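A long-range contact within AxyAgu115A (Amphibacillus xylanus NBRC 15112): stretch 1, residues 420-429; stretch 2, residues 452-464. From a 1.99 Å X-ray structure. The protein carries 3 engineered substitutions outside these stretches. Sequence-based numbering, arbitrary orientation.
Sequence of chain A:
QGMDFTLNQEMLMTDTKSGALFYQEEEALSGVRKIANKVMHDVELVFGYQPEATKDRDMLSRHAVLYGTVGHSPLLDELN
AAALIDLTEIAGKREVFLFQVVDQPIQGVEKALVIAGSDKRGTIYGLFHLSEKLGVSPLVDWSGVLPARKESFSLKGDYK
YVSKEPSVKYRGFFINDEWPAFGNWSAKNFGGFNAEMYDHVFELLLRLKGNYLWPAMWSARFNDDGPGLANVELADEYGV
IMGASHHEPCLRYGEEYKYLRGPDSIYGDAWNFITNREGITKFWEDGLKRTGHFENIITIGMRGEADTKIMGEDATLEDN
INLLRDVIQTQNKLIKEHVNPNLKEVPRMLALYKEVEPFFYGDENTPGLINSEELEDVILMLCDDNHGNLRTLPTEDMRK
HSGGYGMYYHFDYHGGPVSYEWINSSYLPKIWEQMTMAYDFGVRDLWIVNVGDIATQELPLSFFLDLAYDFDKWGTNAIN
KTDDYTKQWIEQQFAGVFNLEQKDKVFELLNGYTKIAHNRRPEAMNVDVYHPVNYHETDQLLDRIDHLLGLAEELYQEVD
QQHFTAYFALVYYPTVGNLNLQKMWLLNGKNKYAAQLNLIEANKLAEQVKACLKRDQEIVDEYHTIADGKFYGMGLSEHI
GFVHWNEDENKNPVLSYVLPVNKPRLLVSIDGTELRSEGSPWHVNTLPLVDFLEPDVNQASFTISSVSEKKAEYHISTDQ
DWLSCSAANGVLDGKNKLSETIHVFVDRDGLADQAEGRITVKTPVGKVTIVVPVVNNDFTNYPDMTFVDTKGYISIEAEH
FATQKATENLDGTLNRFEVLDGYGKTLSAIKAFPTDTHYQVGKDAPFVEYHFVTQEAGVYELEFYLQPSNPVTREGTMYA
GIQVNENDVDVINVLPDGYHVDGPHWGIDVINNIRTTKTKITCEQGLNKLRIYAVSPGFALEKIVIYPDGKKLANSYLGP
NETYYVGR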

# COMPACT_ATOMS: atom_id res chain seq x y z
N TYR A 420 17.52 -11.25 15.83
CA TYR A 420 18.49 -11.59 14.80
C TYR A 420 19.25 -12.81 15.28
O TYR A 420 19.98 -12.79 16.30
CB TYR A 420 19.42 -10.42 14.47
CG TYR A 420 20.16 -9.79 15.63
CD1 TYR A 420 19.52 -8.93 16.52
CD2 TYR A 420 21.52 -10.02 15.78
CE1 TYR A 420 20.21 -8.36 17.57
CE2 TYR A 420 22.22 -9.47 16.82
CZ TYR A 420 21.58 -8.64 17.71
OH TYR A 420 22.32 -8.10 18.73
N GLU A 421 19.03 -13.92 14.58
CA GLU A 421 19.49 -15.20 15.09
C GLU A 421 19.86 -16.19 14.00
O GLU A 421 20.09 -17.35 14.34
CB GLU A 421 18.41 -15.88 15.97
CG GLU A 421 17.66 -15.02 16.96
CD GLU A 421 16.64 -15.83 17.78
OE1 GLU A 421 17.05 -16.81 18.44
OE2 GLU A 421 15.43 -15.49 17.74
N TRP A 422 19.89 -15.80 12.72
CA TRP A 422 20.04 -16.81 11.67
C TRP A 422 21.51 -16.95 11.24
O TRP A 422 22.13 -18.01 11.40
CB TRP A 422 19.14 -16.40 10.49
CG TRP A 422 19.24 -17.28 9.30
CD1 TRP A 422 19.16 -18.64 9.28
CD2 TRP A 422 19.44 -16.86 7.96
NE1 TRP A 422 19.29 -19.10 7.99
CE2 TRP A 422 19.47 -18.03 7.15
CE3 TRP A 422 19.61 -15.61 7.36
CZ2 TRP A 422 19.66 -17.98 5.77
CZ3 TRP A 422 19.82 -15.56 5.96
CH2 TRP A 422 19.84 -16.74 5.19
N ILE A 423 22.05 -15.89 10.65
CA ILE A 423 23.43 -15.84 10.18
C ILE A 423 24.05 -14.56 10.72
O ILE A 423 23.35 -13.55 10.83
CB ILE A 423 23.50 -15.87 8.63
CG1 ILE A 423 23.03 -17.19 8.08
CG2 ILE A 423 24.93 -15.75 8.14
CD1 ILE A 423 23.21 -17.24 6.57
N ASN A 424 25.34 -14.61 11.05
CA ASN A 424 26.11 -13.42 11.47
C ASN A 424 25.72 -12.17 10.69
O ASN A 424 25.71 -12.17 9.45
CB ASN A 424 27.62 -13.69 11.28
CG ASN A 424 28.51 -12.48 11.59
OD1 ASN A 424 28.24 -11.73 12.52
ND2 ASN A 424 29.58 -12.30 10.82
N SER A 425 25.42 -11.08 11.41
CA SER A 425 25.20 -9.77 10.81
C SER A 425 25.97 -8.69 11.57
O SER A 425 25.61 -7.50 11.48
CB SER A 425 23.69 -9.43 10.78
OG SER A 425 23.15 -9.56 12.09
N SER A 426 27.01 -9.07 12.31
CA SER A 426 27.88 -8.15 13.03
C SER A 426 29.14 -7.81 12.21
O SER A 426 29.59 -8.58 11.35
CB SER A 426 28.28 -8.70 14.39
OG SER A 426 27.09 -9.05 15.13
N TYR A 427 29.69 -6.65 12.50
CA TYR A 427 30.67 -6.01 11.62
C TYR A 427 31.85 -5.58 12.47
O TYR A 427 31.66 -4.84 13.43
CB TYR A 427 29.97 -4.82 10.94
CG TYR A 427 30.75 -4.05 9.88
CD1 TYR A 427 31.30 -4.69 8.81
CD2 TYR A 427 30.88 -2.66 9.99
CE1 TYR A 427 32.06 -3.93 7.83
CE2 TYR A 427 31.59 -1.92 9.06
CZ TYR A 427 32.15 -2.56 7.96
OH TYR A 427 32.85 -1.80 7.05
N LEU A 428 33.07 -6.02 12.11
CA LEU A 428 34.22 -5.80 12.99
C LEU A 428 34.45 -4.35 13.37
O LEU A 428 34.72 -4.10 14.56
CB LEU A 428 35.48 -6.40 12.37
CG LEU A 428 35.50 -7.94 12.23
CD1 LEU A 428 36.96 -8.44 12.09
CD2 LEU A 428 34.81 -8.69 13.38
N PRO A 429 34.37 -3.37 12.46
CA PRO A 429 34.60 -1.97 12.88
C PRO A 429 33.72 -1.51 14.00
O PRO A 429 34.16 -0.75 14.87
CB PRO A 429 34.32 -1.17 11.58
CG PRO A 429 34.76 -2.13 10.50
CD PRO A 429 34.29 -3.49 10.99
N GLY A 452 24.46 -16.84 20.15
CA GLY A 452 23.39 -17.69 19.64
C GLY A 452 23.80 -19.15 19.54
O GLY A 452 24.29 -19.73 20.51
N ASP A 453 23.65 -19.74 18.35
CA ASP A 453 24.02 -21.13 18.10
C ASP A 453 25.45 -21.26 17.61
O ASP A 453 25.79 -22.31 17.07
CB ASP A 453 23.11 -21.72 17.02
CG ASP A 453 21.64 -21.56 17.37
OD1 ASP A 453 21.06 -20.52 17.01
OD2 ASP A 453 21.08 -22.45 18.04
N ILE A 454 26.26 -20.21 17.78
CA ILE A 454 27.69 -20.16 17.46
C ILE A 454 27.97 -20.14 15.96
O ILE A 454 28.76 -19.33 15.48
CB ILE A 454 28.48 -21.32 18.11
CG1 ILE A 454 28.20 -21.41 19.62
CG2 ILE A 454 29.97 -21.10 17.81
CD1 ILE A 454 28.66 -22.71 20.28
N ALA A 455 27.35 -21.06 15.22
CA ALA A 455 27.62 -21.14 13.78
C ALA A 455 27.47 -19.83 13.01
O ALA A 455 26.53 -19.07 13.22
CB ALA A 455 26.72 -22.21 13.15
N THR A 456 28.42 -19.59 12.08
CA THR A 456 28.61 -18.37 11.29
C THR A 456 29.11 -17.20 12.12
O THR A 456 29.47 -16.15 11.56
CB THR A 456 27.35 -17.92 10.51
OG1 THR A 456 26.46 -17.21 11.38
CG2 THR A 456 26.61 -19.14 9.93
N GLN A 457 29.23 -17.35 13.44
CA GLN A 457 29.81 -16.27 14.24
C GLN A 457 31.32 -16.40 14.44
O GLN A 457 31.87 -15.69 15.28
CB GLN A 457 29.11 -16.19 15.61
CG GLN A 457 27.59 -16.17 15.56
CD GLN A 457 27.05 -14.88 14.94
OE1 GLN A 457 27.78 -13.91 14.76
NE2 GLN A 457 25.77 -14.87 14.61
N GLU A 458 32.00 -17.25 13.67
CA GLU A 458 33.40 -17.57 13.99
C GLU A 458 34.32 -16.37 13.78
O GLU A 458 35.22 -16.15 14.59
CB GLU A 458 33.89 -18.75 13.15
CG GLU A 458 33.18 -20.08 13.43
CD GLU A 458 31.88 -20.25 12.62
OE1 GLU A 458 31.53 -19.34 11.83
OE2 GLU A 458 31.21 -21.30 12.79
N LEU A 459 34.12 -15.56 12.72
CA LEU A 459 35.00 -14.40 12.56
C LEU A 459 34.82 -13.37 13.68
O LEU A 459 35.82 -13.00 14.31
CB LEU A 459 34.79 -13.76 11.18
CG LEU A 459 35.49 -12.41 10.97
CD1 LEU A 459 36.98 -12.66 10.89
CD2 LEU A 459 35.03 -11.70 9.70
N PRO A 460 33.61 -12.89 13.98
CA PRO A 460 33.50 -11.89 15.06
C PRO A 460 33.78 -12.46 16.45
O PRO A 460 34.27 -11.72 17.32
CB PRO A 460 32.07 -11.36 14.92
CG PRO A 460 31.33 -12.42 14.24
CD PRO A 460 32.33 -13.12 13.31
N LEU A 461 33.53 -13.75 16.68
CA LEU A 461 33.92 -14.36 17.96
C LEU A 461 35.44 -14.44 18.09
O LEU A 461 35.99 -14.17 19.16
CB LEU A 461 33.28 -15.76 18.09
CG LEU A 461 33.71 -16.55 19.37
CD1 LEU A 461 33.29 -15.75 20.61
CD2 LEU A 461 33.12 -17.97 19.38
N SER A 462 36.13 -14.83 17.02
CA SER A 462 37.59 -14.85 17.06
C SER A 462 38.12 -13.45 17.38
O SER A 462 39.03 -13.29 18.21
CB SER A 462 38.14 -15.35 15.71
OG SER A 462 37.83 -16.72 15.43
N PHE A 463 37.55 -12.42 16.74
CA PHE A 463 37.99 -11.05 16.95
C PHE A 463 37.74 -10.60 18.39
O PHE A 463 38.61 -9.99 19.02
CB PHE A 463 37.26 -10.11 15.96
CG PHE A 463 37.65 -8.67 16.16
CD1 PHE A 463 38.93 -8.27 15.90
CD2 PHE A 463 36.75 -7.75 16.71
CE1 PHE A 463 39.35 -6.97 16.15
CE2 PHE A 463 37.15 -6.42 16.94
CZ PHE A 463 38.46 -6.04 16.66
N PHE A 464 36.53 -10.85 18.89
CA PHE A 464 36.13 -10.45 20.24
C PHE A 464 37.08 -11.04 21.28
O PHE A 464 37.59 -10.32 22.15
CB PHE A 464 34.69 -10.91 20.48
CG PHE A 464 34.09 -10.47 21.81
CD1 PHE A 464 34.12 -11.32 22.90
CD2 PHE A 464 33.41 -9.26 21.91
CE1 PHE A 464 33.55 -10.95 24.14
CE2 PHE A 464 32.85 -8.85 23.13
CZ PHE A 464 32.90 -9.72 24.25
O HOH W 1 20.18 -19.90 14.67

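Stretch 2 begins at Gly452, whose CA lies 6.5 Å from the CA of Glu421, without itself touching stretch 1. The next residue, Asp453, points its CA-to-CB bond toward stretch 1 without touching it closely: Asp453 OD1 and Glu421 O are 4.3 Å apart. A water fills this gap, 2.6 Å from Glu421 O and 2.6 Å from Asp453 OD1. Both atoms are acceptors and cannot bond each other directly, so a water between them can serve as donor; it also has acceptors in reach elsewhere in the structure.

Ile454 to Gln457 form a type II beta turn, closed by the bond from Gln457 N to Ile454 O at 2.9 Å. The turn brings Thr456, at its third corner with phi 70°, against the backbone of stretch 1. Here lies the one direct hydrogen bond assigned across the contact: Asn424 N donates to Thr456 OG1 over 2.9 Å, with an N-H...acceptor angle of 164°, close to linear. The same hydroxyl donates to Ala455 O, with Thr456 OG1 and Ala455 O 2.6 Å apart, so its proton is directed back into its own stretch while the oxygen accepts from the other. Ile423 packs beside this bond, its CA 3.5 Å and its CG2 3.9 Å from Thr456 OG1.

Gln457, the N-cap residue of the following helix, has its CA 5.4 Å from that of Asn424. Its CA-to-CB bond points sideways, but the end of the side chain comes nearer. The modelled Gln457 OE1 is 3.2 Å from Asn424 OD1; the amide is probably turned over, so this separation does not settle the interaction. Asn424 OD1 has a clear donor within its own stretch, Ser426 N at 2.9 Å and 159°, which ties the side chain to the local backbone.

Along the helix the contact becomes apolar and centres on Leu428, which has 108 Å² covered by stretch 2, the largest share of any residue here. Leu459, Pro460 and Phe463 all point toward stretch 1. Leu428 CD1 approaches Leu459 CG at 4.4 Å, and Leu428 CD2 lies 4.1 Å from Pro460 CB and 3.8 Å from Phe463 CB. Pro460 also meets Asn424, with Pro460 CG 3.6 Å from Asn424 OD1. Phe463 N bonds to Leu459 O at 3.0 Å, one helical turn back, a spacing that places both side chains on the side facing Leu428. In all, the two stretches bury 488 Å², both sides summed.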